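Local coordinates for protein branched-chain amino acid aminotransferase (Thermoproteus uzoniensis, PDB 5CE8) that uses pyridoxal 5'-phosphate to transfer amino groups, probably between leucine, isoleucine or valine and 2-oxoglutarate, in branched-chain amino acid metabolism, at residues V42-R47 against M160-G165; D62-L67 against E84-V89; R105-I110 against S125-A130. One frame throughout, in Å; residues are numbered along the deposited sequence.

Interaction 1: residues V42-R47 against M160-G165. With PLP (pyridoxal-5'-phosphate), chain D.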
loop_
_atom_site.group_PDB
_atom_site.type_symbol
_atom_site.label_atom_id
_atom_site.label_comp_id
_atom_site.label_asym_id
_atom_site.label_seq_id
_atom_site.Cartn_x
_atom_site.Cartn_y
_atom_site.Cartn_z
ATOM N N VAL A 42 -28.704 -4.559 -2.132
ATOM C CA VAL A 42 -28.452 -3.357 -2.933
ATOM C C VAL A 42 -29.602 -2.361 -2.791
ATOM O O VAL A 42 -30.767 -2.753 -2.490
ATOM C CB VAL A 42 -28.190 -3.702 -4.383
ATOM C CG1 VAL A 42 -27.026 -4.633 -4.441
ATOM C CG2 VAL A 42 -29.347 -4.342 -5.076
ATOM N N PHE A 43 -29.326 -1.108 -3.139
ATOM C CA PHE A 43 -30.377 -0.103 -3.115
ATOM C C PHE A 43 -30.137 0.902 -4.239
ATOM O O PHE A 43 -29.124 0.824 -4.977
ATOM C CB PHE A 43 -30.486 0.590 -1.764
ATOM C CG PHE A 43 -29.253 1.348 -1.352
ATOM C CD1 PHE A 43 -28.155 0.678 -0.805
ATOM C CD2 PHE A 43 -29.195 2.709 -1.515
ATOM C CE1 PHE A 43 -26.987 1.410 -0.499
ATOM C CE2 PHE A 43 -28.094 3.474 -1.111
ATOM C CZ PHE A 43 -26.998 2.820 -0.627
ATOM N N GLU A 44 -31.082 1.827 -4.330
ATOM C CA GLU A 44 -31.057 2.984 -5.233
ATOM C C GLU A 44 -31.642 4.230 -4.598
ATOM O O GLU A 44 -32.278 4.204 -3.530
ATOM C CB GLU A 44 -31.846 2.708 -6.500
ATOM C CG GLU A 44 -31.049 2.042 -7.607
ATOM C CD GLU A 44 -29.855 2.868 -8.066
ATOM O OE1 GLU A 44 -28.844 2.255 -8.432
ATOM O OE2 GLU A 44 -29.967 4.098 -7.981
ATOM N N GLY A 45 -31.481 5.347 -5.291
ATOM C CA GLY A 45 -32.040 6.620 -4.832
ATOM C C GLY A 45 -32.529 7.265 -6.098
ATOM O O GLY A 45 -31.793 7.280 -7.088
ATOM N N ILE A 46 -33.810 7.614 -6.117
ATOM C CA ILE A 46 -34.399 8.191 -7.319
ATOM C C ILE A 46 -35.246 9.337 -6.885
ATOM O O ILE A 46 -36.001 9.198 -5.927
ATOM C CB ILE A 46 -35.264 7.232 -8.091
ATOM C CG1 ILE A 46 -34.494 5.920 -8.370
ATOM C CG2 ILE A 46 -35.779 7.918 -9.371
ATOM C CD1 ILE A 46 -35.336 4.743 -8.966
ATOM N N ARG A 47 -35.144 10.451 -7.601
ATOM C CA ARG A 47 -36.064 11.562 -7.333
ATOM C C ARG A 47 -37.164 11.747 -8.345
ATOM O O ARG A 47 -37.024 11.413 -9.509
ATOM C CB ARG A 47 -35.296 12.878 -7.181
ATOM C CG ARG A 47 -34.692 13.055 -5.812
ATOM C CD ARG A 47 -33.774 14.250 -5.750
ATOM N NE ARG A 47 -34.588 15.288 -5.268
ATOM C CZ ARG A 47 -34.363 16.063 -4.234
ATOM N NH1 ARG A 47 -33.202 16.091 -3.571
ATOM N NH2 ARG A 47 -35.357 16.900 -3.937
ATOM N N MET A 160 -18.340 -0.237 -6.786
ATOM C CA MET A 160 -19.183 0.276 -7.892
ATOM C C MET A 160 -20.615 -0.199 -7.711
ATOM O O MET A 160 -21.450 0.265 -8.378
ATOM C CB MET A 160 -18.635 -0.217 -9.218
ATOM C CG MET A 160 -17.211 0.340 -9.427
ATOM S SD MET A 160 -16.436 0.449 -11.051
ATOM C CE MET A 160 -17.890 0.637 -12.053
ATOM N N ALA A 161 -20.848 -1.207 -6.917
ATOM C CA ALA A 161 -22.212 -1.623 -6.670
ATOM C C ALA A 161 -22.750 -0.753 -5.560
ATOM O O ALA A 161 -22.039 -0.536 -4.583
ATOM C CB ALA A 161 -22.225 -3.019 -6.249
ATOM N N LYS A 162 -24.033 -0.378 -5.648
ATOM C CA LYS A 162 -24.713 0.407 -4.613
ATOM C C LYS A 162 -25.207 -0.571 -3.593
ATOM O O LYS A 162 -26.418 -0.925 -3.479
ATOM C CB LYS A 162 -25.766 1.262 -5.259
ATOM C CG LYS A 162 -26.107 2.484 -4.391
ATOM C CD LYS A 162 -26.862 3.567 -5.247
ATOM C CE LYS A 162 -27.221 4.770 -4.455
ATOM N NZ LYS A 162 -25.962 5.530 -4.156
ATOM N N ALA A 163 -24.277 -1.067 -2.837
ATOM C CA ALA A 163 -24.545 -2.208 -1.972
ATOM C C ALA A 163 -24.514 -1.861 -0.507
ATOM O O ALA A 163 -23.606 -1.212 -0.054
ATOM C CB ALA A 163 -23.574 -3.350 -2.292
ATOM N N THR A 164 -25.441 -2.418 0.244
ATOM C CA THR A 164 -25.866 -1.949 1.597
ATOM C C THR A 164 -24.745 -1.933 2.587
ATOM O O THR A 164 -24.381 -0.846 3.133
ATOM C CB THR A 164 -27.095 -2.779 2.092
ATOM O OG1 THR A 164 -26.753 -4.133 2.018
ATOM C CG2 THR A 164 -28.391 -2.571 1.174
ATOM N N GLY A 165 -24.060 -3.068 2.656
ATOM C CA GLY A 165 -22.992 -3.293 3.601
ATOM C C GLY A 165 -21.822 -2.331 3.487
ATOM O O GLY A 165 -21.326 -1.912 4.466
HETATM N N1 PLP D . -21.537 8.209 -4.299
HETATM C C2 PLP D . -21.881 7.126 -3.608
HETATM C C2A PLP D . -20.912 6.473 -2.669
HETATM C C3 PLP D . -23.239 6.603 -3.667
HETATM O O3 PLP D . -23.606 5.527 -2.863
HETATM C C4 PLP D . -24.212 7.279 -4.568
HETATM C C4A PLP D . -25.645 6.815 -4.731
HETATM C C5 PLP D . -23.687 8.459 -5.313
HETATM C C6 PLP D . -22.333 8.846 -5.105
HETATM C C5A PLP D . -24.505 9.332 -6.221
HETATM O O4P PLP D . -25.120 8.611 -7.227
HETATM P P PLP D . -26.399 9.216 -7.923
HETATM O O1P PLP D . -27.510 9.486 -6.851
HETATM O O2P PLP D . -25.940 10.349 -8.736
HETATM O O3P PLP D . -27.002 8.152 -8.798
#
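Lys162 leaves its backbone with CG anti to N (chi1 -157°), runs extended through chi2 and chi3, and turns only at its last torsion (chi4 71°), which swings NZ out of the line of the chain and onto the cofactor. Phe43 takes the crowded position between its own N and carbonyl carbon (chi1 62°), and its side chain crosses that of Lys162 at about a right angle. CG of Lys162 lies over one face of the ring in a CH-pi contact, 4.0 Å from the centroid of Phe43 and offset toward the rim, while CE of Lys162 passes CE2 of Phe43 at 3.7 Å. NZ of Lys162 is joined covalently to C4A of PLP at 1.4 Å, the internal aldimine of a class-IV pyridoxal-phosphate aminotransferase; the CH-pi contact thus falls on the chain of the lysine that carries the cofactor and probably limits its freedom. The backbones are tied as well. N of Phe43 gives a hydrogen bond of 2.9 Å to O of Lys162, arriving nearly along the C=O axis, and the same oxygen takes a CA-H contact from Val42. Lys162 forms the centre of an inverse gamma turn here. CG2 of Thr164 slides past the ring, 3.8 Å from CD1 of Phe43. Glu44, bent at chi2, turns its carboxylate beside the lysine, OE1 of Glu44 lying 4.0 Å from CD of Lys162, but its strongest polar partners are His63 and Arg66. Tyr38 of a second subunit packs edge-to-face with Phe43.

Interaction 2: residues D62-L67 against E84-V89. With PLP (pyridoxal-5'-phosphate), chain D.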
loop_
_atom_site.group_PDB
_atom_site.type_symbol
_atom_site.label_atom_id
_atom_site.label_comp_id
_atom_site.label_asym_id
_atom_site.label_seq_id
_atom_site.Cartn_x
_atom_site.Cartn_y
_atom_site.Cartn_z
ATOM N N ASP A 62 -32.589 4.252 -15.913
ATOM C CA ASP A 62 -31.162 4.161 -15.681
ATOM C C ASP A 62 -30.921 3.664 -14.205
ATOM O O ASP A 62 -29.987 2.925 -13.964
ATOM C CB ASP A 62 -30.487 5.500 -15.911
ATOM C CG ASP A 62 -30.429 5.907 -17.389
ATOM O OD1 ASP A 62 -30.195 5.103 -18.279
ATOM O OD2 ASP A 62 -30.514 7.071 -17.661
ATOM N N HIS A 63 -31.736 4.129 -13.228
ATOM C CA HIS A 63 -31.593 3.733 -11.843
ATOM C C HIS A 63 -31.924 2.288 -11.630
ATOM O O HIS A 63 -31.249 1.611 -10.866
ATOM C CB HIS A 63 -32.399 4.638 -10.909
ATOM C CG HIS A 63 -31.701 5.931 -10.620
ATOM N ND1 HIS A 63 -30.756 6.035 -9.617
ATOM C CD2 HIS A 63 -31.763 7.155 -11.219
ATOM C CE1 HIS A 63 -30.310 7.285 -9.565
ATOM N NE2 HIS A 63 -30.872 7.973 -10.544
ATOM N N MET A 64 -33.034 1.850 -12.219
ATOM C CA MET A 64 -33.336 0.462 -12.157
ATOM C C MET A 64 -32.349 -0.434 -12.892
ATOM O O MET A 64 -32.043 -1.527 -12.395
ATOM C CB MET A 64 -34.743 0.186 -12.578
ATOM C CG MET A 64 -35.802 0.881 -11.608
ATOM S SD MET A 64 -35.468 0.472 -9.887
ATOM C CE MET A 64 -36.915 1.216 -9.147
ATOM N N GLU A 65 -31.838 -0.031 -14.040
ATOM C CA GLU A 65 -30.771 -0.826 -14.675
ATOM C C GLU A 65 -29.574 -0.970 -13.736
ATOM O O GLU A 65 -28.979 -2.014 -13.631
ATOM C CB GLU A 65 -30.447 -0.230 -16.040
ATOM C CG GLU A 65 -31.621 -0.520 -17.009
ATOM C CD GLU A 65 -31.367 -0.191 -18.475
ATOM O OE1 GLU A 65 -30.275 0.367 -18.785
ATOM O OE2 GLU A 65 -32.263 -0.525 -19.345
ATOM N N ARG A 66 -29.227 0.117 -13.037
ATOM C CA ARG A 66 -28.074 0.114 -12.160
ATOM C C ARG A 66 -28.327 -0.756 -10.898
ATOM O O ARG A 66 -27.391 -1.432 -10.464
ATOM C CB ARG A 66 -27.609 1.552 -11.731
ATOM C CG ARG A 66 -26.390 1.505 -10.918
ATOM C CD ARG A 66 -25.868 2.869 -10.507
ATOM N NE ARG A 66 -26.759 3.566 -9.595
ATOM C CZ ARG A 66 -26.611 4.856 -9.228
ATOM N NH1 ARG A 66 -25.602 5.570 -9.683
ATOM N NH2 ARG A 66 -27.458 5.426 -8.364
ATOM N N LEU A 67 -29.556 -0.758 -10.353
ATOM C CA LEU A 67 -29.904 -1.721 -9.253
ATOM C C LEU A 67 -29.514 -3.170 -9.600
ATOM O O LEU A 67 -28.968 -3.935 -8.751
ATOM C CB LEU A 67 -31.429 -1.699 -8.939
ATOM C CG LEU A 67 -31.924 -2.290 -7.596
ATOM C CD1 LEU A 67 -31.648 -1.359 -6.378
ATOM C CD2 LEU A 67 -33.356 -2.691 -7.599
ATOM N N GLU A 84 -40.119 -3.841 -15.185
ATOM C CA GLU A 84 -40.977 -4.128 -14.071
ATOM C C GLU A 84 -40.811 -3.170 -12.866
ATOM O O GLU A 84 -41.811 -2.669 -12.204
ATOM C CB GLU A 84 -40.730 -5.571 -13.640
ATOM C CG GLU A 84 -41.458 -6.553 -14.575
ATOM C CD GLU A 84 -41.147 -8.030 -14.318
ATOM O OE1 GLU A 84 -41.995 -8.870 -14.645
ATOM O OE2 GLU A 84 -40.077 -8.367 -13.807
ATOM N N LEU A 85 -39.553 -2.984 -12.490
ATOM C CA LEU A 85 -39.308 -2.133 -11.327
ATOM C C LEU A 85 -39.676 -0.736 -11.631
ATOM O O LEU A 85 -40.251 -0.030 -10.765
ATOM C CB LEU A 85 -37.834 -2.253 -10.875
ATOM C CG LEU A 85 -37.505 -3.661 -10.407
ATOM C CD1 LEU A 85 -35.991 -3.785 -10.310
ATOM C CD2 LEU A 85 -38.221 -4.031 -9.118
ATOM N N SER A 86 -39.357 -0.268 -12.836
ATOM C CA SER A 86 -39.769 1.077 -13.289
ATOM C C SER A 86 -41.294 1.304 -13.158
ATOM O O SER A 86 -41.810 2.356 -12.565
ATOM C CB SER A 86 -39.205 1.366 -14.728
ATOM O OG SER A 86 -37.736 1.365 -14.762
ATOM N N LYS A 87 -42.069 0.342 -13.693
ATOM C CA LYS A 87 -43.572 0.413 -13.538
ATOM C C LYS A 87 -44.062 0.393 -12.107
ATOM O O LYS A 87 -44.997 1.155 -11.759
ATOM C CB LYS A 87 -44.281 -0.676 -14.343
ATOM N N ALA A 88 -43.403 -0.438 -11.282
ATOM C CA ALA A 88 -43.686 -0.547 -9.861
ATOM C C ALA A 88 -43.470 0.758 -9.153
ATOM O O ALA A 88 -44.259 1.129 -8.311
ATOM C CB ALA A 88 -42.835 -1.617 -9.180
ATOM N N VAL A 89 -42.423 1.487 -9.496
ATOM C CA VAL A 89 -42.324 2.857 -8.976
ATOM C C VAL A 89 -43.507 3.748 -9.284
ATOM O O VAL A 89 -44.016 4.481 -8.415
ATOM C CB VAL A 89 -41.084 3.604 -9.517
ATOM C CG1 VAL A 89 -41.181 5.057 -9.206
ATOM C CG2 VAL A 89 -39.783 3.045 -8.940
HETATM N N1 PLP D . -21.537 8.209 -4.299
HETATM C C2 PLP D . -21.881 7.126 -3.608
HETATM C C2A PLP D . -20.912 6.473 -2.669
HETATM C C3 PLP D . -23.239 6.603 -3.667
HETATM O O3 PLP D . -23.606 5.527 -2.863
HETATM C C4 PLP D . -24.212 7.279 -4.568
HETATM C C4A PLP D . -25.645 6.815 -4.731
HETATM C C5 PLP D . -23.687 8.459 -5.313
HETATM C C6 PLP D . -22.333 8.846 -5.105
HETATM C C5A PLP D . -24.505 9.332 -6.221
HETATM O O4P PLP D . -25.120 8.611 -7.227
HETATM P P PLP D . -26.399 9.216 -7.923
HETATM O O1P PLP D . -27.510 9.486 -6.851
HETATM O O2P PLP D . -25.940 10.349 -8.736
HETATM O O3P PLP D . -27.002 8.152 -8.798
#
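On the cofactor side, the phosphate of PLP meets Arg66 at the edge of its guanidinium, near the plane. Both terminal nitrogens converge on one oxygen: NH2 of Arg66 reaches O3P of PLP at 2.8 Å, while NH1 of Arg66 makes a weak, more bent bond to the same O3P at 3.1 Å. The side chain gets there with CG anti to the backbone N (chi1 -176°) and a bend at chi3. His63 adds a carbon approach, its CE1 3.5 Å from O3P of PLP. In the second shell Glu44 holds both residues, through a hydrogen bond with ND1 of His63 and a salt bridge to NE of Arg66, which holds the guanidinium in its orientation and probably keeps Glu44 ionised. NH1 of Arg66 also donates to the carbonyl of Glu221. Met64 and Leu67 point toward helix 82-95 and join the two helices by apolar packing. Met64, bent at chi2 (-52°), crosses Leu85 obliquely with SD of Met64 3.7 Å from CB of Leu85. Its methyl ends tightly against Val89, CE of Met64 lying 3.4 Å from CG2 of Val89, shorter than usual van der Waals contact. Leu67 and Leu85 cross at about a right angle, CD2 of Leu67 3.9 Å from CD1 of Leu85. OG of Ser86 abuts CG of Met64 at 3.7 Å but hydrogen-bonds to the carbonyl of Ala82 in its own helix. The short helical segments approach to 9.4 Å at their axes, their directions 128° apart, so the phosphate-binding helix 60-74 is backed by helix 82-95 while its His63, Met64 and Leu67 also pack on strand 41-50.

Interaction 3: residues R105-I110 against S125-A130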
loop_
_atom_site.group_PDB
_atom_site.type_symbol
_atom_site.label_atom_id
_atom_site.label_comp_id
_atom_site.label_asym_id
_atom_site.label_seq_id
_atom_site.Cartn_x
_atom_site.Cartn_y
_atom_site.Cartn_z
ATOM N N ARG A 105 -36.836 5.169 -2.675
ATOM C CA ARG A 105 -35.844 4.168 -2.301
ATOM C C ARG A 105 -36.204 2.700 -2.649
ATOM O O ARG A 105 -37.058 2.069 -1.919
ATOM C CB ARG A 105 -35.722 4.205 -0.818
ATOM C CG ARG A 105 -34.787 3.126 -0.254
ATOM C CD ARG A 105 -33.349 3.064 -0.786
ATOM N NE ARG A 105 -32.535 4.273 -0.738
ATOM C CZ ARG A 105 -31.818 4.702 0.290
ATOM N NH1 ARG A 105 -31.787 4.110 1.492
ATOM N NH2 ARG A 105 -31.119 5.797 0.126
ATOM N N PRO A 106 -35.629 2.175 -3.742
ATOM C CA PRO A 106 -35.714 0.739 -4.024
ATOM C C PRO A 106 -34.655 0.058 -3.207
ATOM O O PRO A 106 -33.480 0.506 -3.229
ATOM C CB PRO A 106 -35.407 0.608 -5.509
ATOM C CG PRO A 106 -35.462 1.899 -6.037
ATOM C CD PRO A 106 -35.319 2.928 -4.938
ATOM N N VAL A 107 -35.036 -0.989 -2.474
ATOM C CA VAL A 107 -34.157 -1.754 -1.725
ATOM C C VAL A 107 -34.379 -3.228 -2.018
ATOM O O VAL A 107 -35.488 -3.711 -1.950
ATOM C CB VAL A 107 -34.163 -1.455 -0.236
ATOM C CG1 VAL A 107 -35.504 -1.556 0.390
ATOM C CG2 VAL A 107 -33.142 -2.309 0.480
ATOM N N ALA A 108 -33.326 -3.887 -2.472
ATOM C CA ALA A 108 -33.286 -5.312 -2.707
ATOM C C ALA A 108 -32.496 -6.059 -1.606
ATOM O O ALA A 108 -31.253 -5.797 -1.424
ATOM C CB ALA A 108 -32.532 -5.584 -3.983
ATOM N N TYR A 109 -33.089 -7.132 -1.073
ATOM C CA TYR A 109 -32.563 -7.822 0.154
ATOM C C TYR A 109 -33.231 -9.191 0.314
ATOM O O TYR A 109 -34.215 -9.481 -0.335
ATOM C CB TYR A 109 -32.864 -6.959 1.401
ATOM C CG TYR A 109 -34.340 -6.841 1.535
ATOM C CD1 TYR A 109 -35.031 -5.892 0.804
ATOM C CD2 TYR A 109 -35.068 -7.801 2.197
ATOM C CE1 TYR A 109 -36.451 -5.804 0.854
ATOM C CE2 TYR A 109 -36.467 -7.707 2.272
ATOM C CZ TYR A 109 -37.178 -6.725 1.573
ATOM O OH TYR A 109 -38.611 -6.690 1.563
ATOM N N ILE A 110 -32.680 -10.037 1.188
ATOM C CA ILE A 110 -33.158 -11.351 1.353
ATOM C C ILE A 110 -34.245 -11.372 2.490
ATOM O O ILE A 110 -33.977 -10.925 3.588
ATOM C CB ILE A 110 -31.984 -12.307 1.615
ATOM C CG1 ILE A 110 -31.197 -12.469 0.308
ATOM C CG2 ILE A 110 -32.493 -13.670 2.142
ATOM C CD1 ILE A 110 -29.786 -12.979 0.473
ATOM N N SER A 125 -35.983 -10.129 -2.349
ATOM C CA SER A 125 -37.202 -9.320 -2.412
ATOM C C SER A 125 -36.835 -7.892 -2.806
ATOM O O SER A 125 -35.699 -7.460 -2.592
ATOM C CB SER A 125 -37.919 -9.313 -1.077
ATOM O OG SER A 125 -38.500 -10.555 -0.759
ATOM N N VAL A 126 -37.788 -7.158 -3.381
ATOM C CA VAL A 126 -37.617 -5.759 -3.651
ATOM C C VAL A 126 -38.734 -4.966 -2.966
ATOM O O VAL A 126 -39.879 -5.307 -3.020
ATOM C CB VAL A 126 -37.500 -5.402 -5.106
ATOM C CG1 VAL A 126 -37.353 -3.873 -5.257
ATOM C CG2 VAL A 126 -36.294 -6.103 -5.736
ATOM N N ALA A 127 -38.367 -3.971 -2.198
ATOM C CA ALA A 127 -39.353 -2.997 -1.658
ATOM C C ALA A 127 -39.001 -1.643 -2.207
ATOM O O ALA A 127 -37.761 -1.296 -2.390
ATOM C CB ALA A 127 -39.321 -2.985 -0.147
ATOM N N ILE A 128 -40.037 -0.872 -2.467
ATOM C CA ILE A 128 -39.924 0.454 -3.062
ATOM C C ILE A 128 -40.860 1.373 -2.369
ATOM O O ILE A 128 -42.099 1.230 -2.410
ATOM C CB ILE A 128 -40.288 0.567 -4.518
ATOM C CG1 ILE A 128 -39.363 -0.195 -5.401
ATOM C CG2 ILE A 128 -40.321 2.045 -4.968
ATOM C CD1 ILE A 128 -39.990 -0.594 -6.726
ATOM N N ALA A 129 -40.232 2.335 -1.741
ATOM C CA ALA A 129 -40.885 3.412 -1.010
ATOM C C ALA A 129 -40.603 4.734 -1.669
ATOM O O ALA A 129 -39.449 4.990 -2.149
ATOM C CB ALA A 129 -40.351 3.468 0.385
ATOM N N ALA A 130 -41.648 5.564 -1.627
ATOM C CA ALA A 130 -41.679 6.932 -2.154
ATOM C C ALA A 130 -42.031 7.897 -1.037
ATOM O O ALA A 130 -43.089 7.759 -0.448
ATOM C CB ALA A 130 -42.707 7.020 -3.258
#
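Over one face of the Tyr109 ring lies the carbonyl oxygen of Ser125, with CB of the same serine off-centre, 4.2 Å from the ring centroid of Tyr109 in a CH-pi contact; at the edge, in plane, is the carbonyl carbon of Val107. The two segments are the arms of a beta-hairpin with a long connection, in the sheet that also holds strands 41-50 and 14-17. A chi1 of 63° puts the ring in the crowded position between N and the carbonyl carbon, carrying it across to the neighbouring strand, CZ of Tyr109 3.8 Å from CB of Ser125. Arg105 with Ala129, Val107 with Ala127 and Tyr109 with Ser125 are hydrogen-bonded pairs, whereas Pro106 with Ile128 and Ala108 with Val126 are non-hydrogen-bonded. Proline, lacking an N-H, thus falls where none is needed for this neighbour. The sheet face bearing Arg105, Val107, Tyr109, Ala127 and Ala129 meets a second subunit: NH1 of Arg105 donates to Asn37 and Tyr38 of that chain, while its NH2 hydrogen-bonds to Tyr103 of its own, and Val31 of the second subunit packs on Tyr109 and Ala127. On the face bearing Pro106 and Ile128, CB of Pro106 lies 4.0 Å from CG1 of Ile128. One bond differs: N of Ala129 reaches O of Arg105 at 3.2 Å with a nearly straight N-H...O angle (173°), yet the donor stands 47° out of the carbonyl plane.

Interactions 1 and 3 share one sheet, since strands 41-50 and 102-109 are neighbours: O of Val42 and N of Ala108 are 2.8 Å apart, a probable hydrogen bond. Interaction 2 lies against both. Met64 CE touches Pro106 CG at 3.5 Å, and Glu44 bridges to the helix, its OE1 2.7 Å from NE of Arg66. Interactions 1 and 2 meet PLP at two points, C4A and the phosphate, and Tyr167, Thr260, Thr224 and Ile223 supply further hydrogen bonds. Interaction 3 stands farther back, the Arg105 side chain about 7 Å from the cofactor at its nearest atoms. Along the chain, interactions 2 and 3 are nested inside the loop that interaction 1 closes.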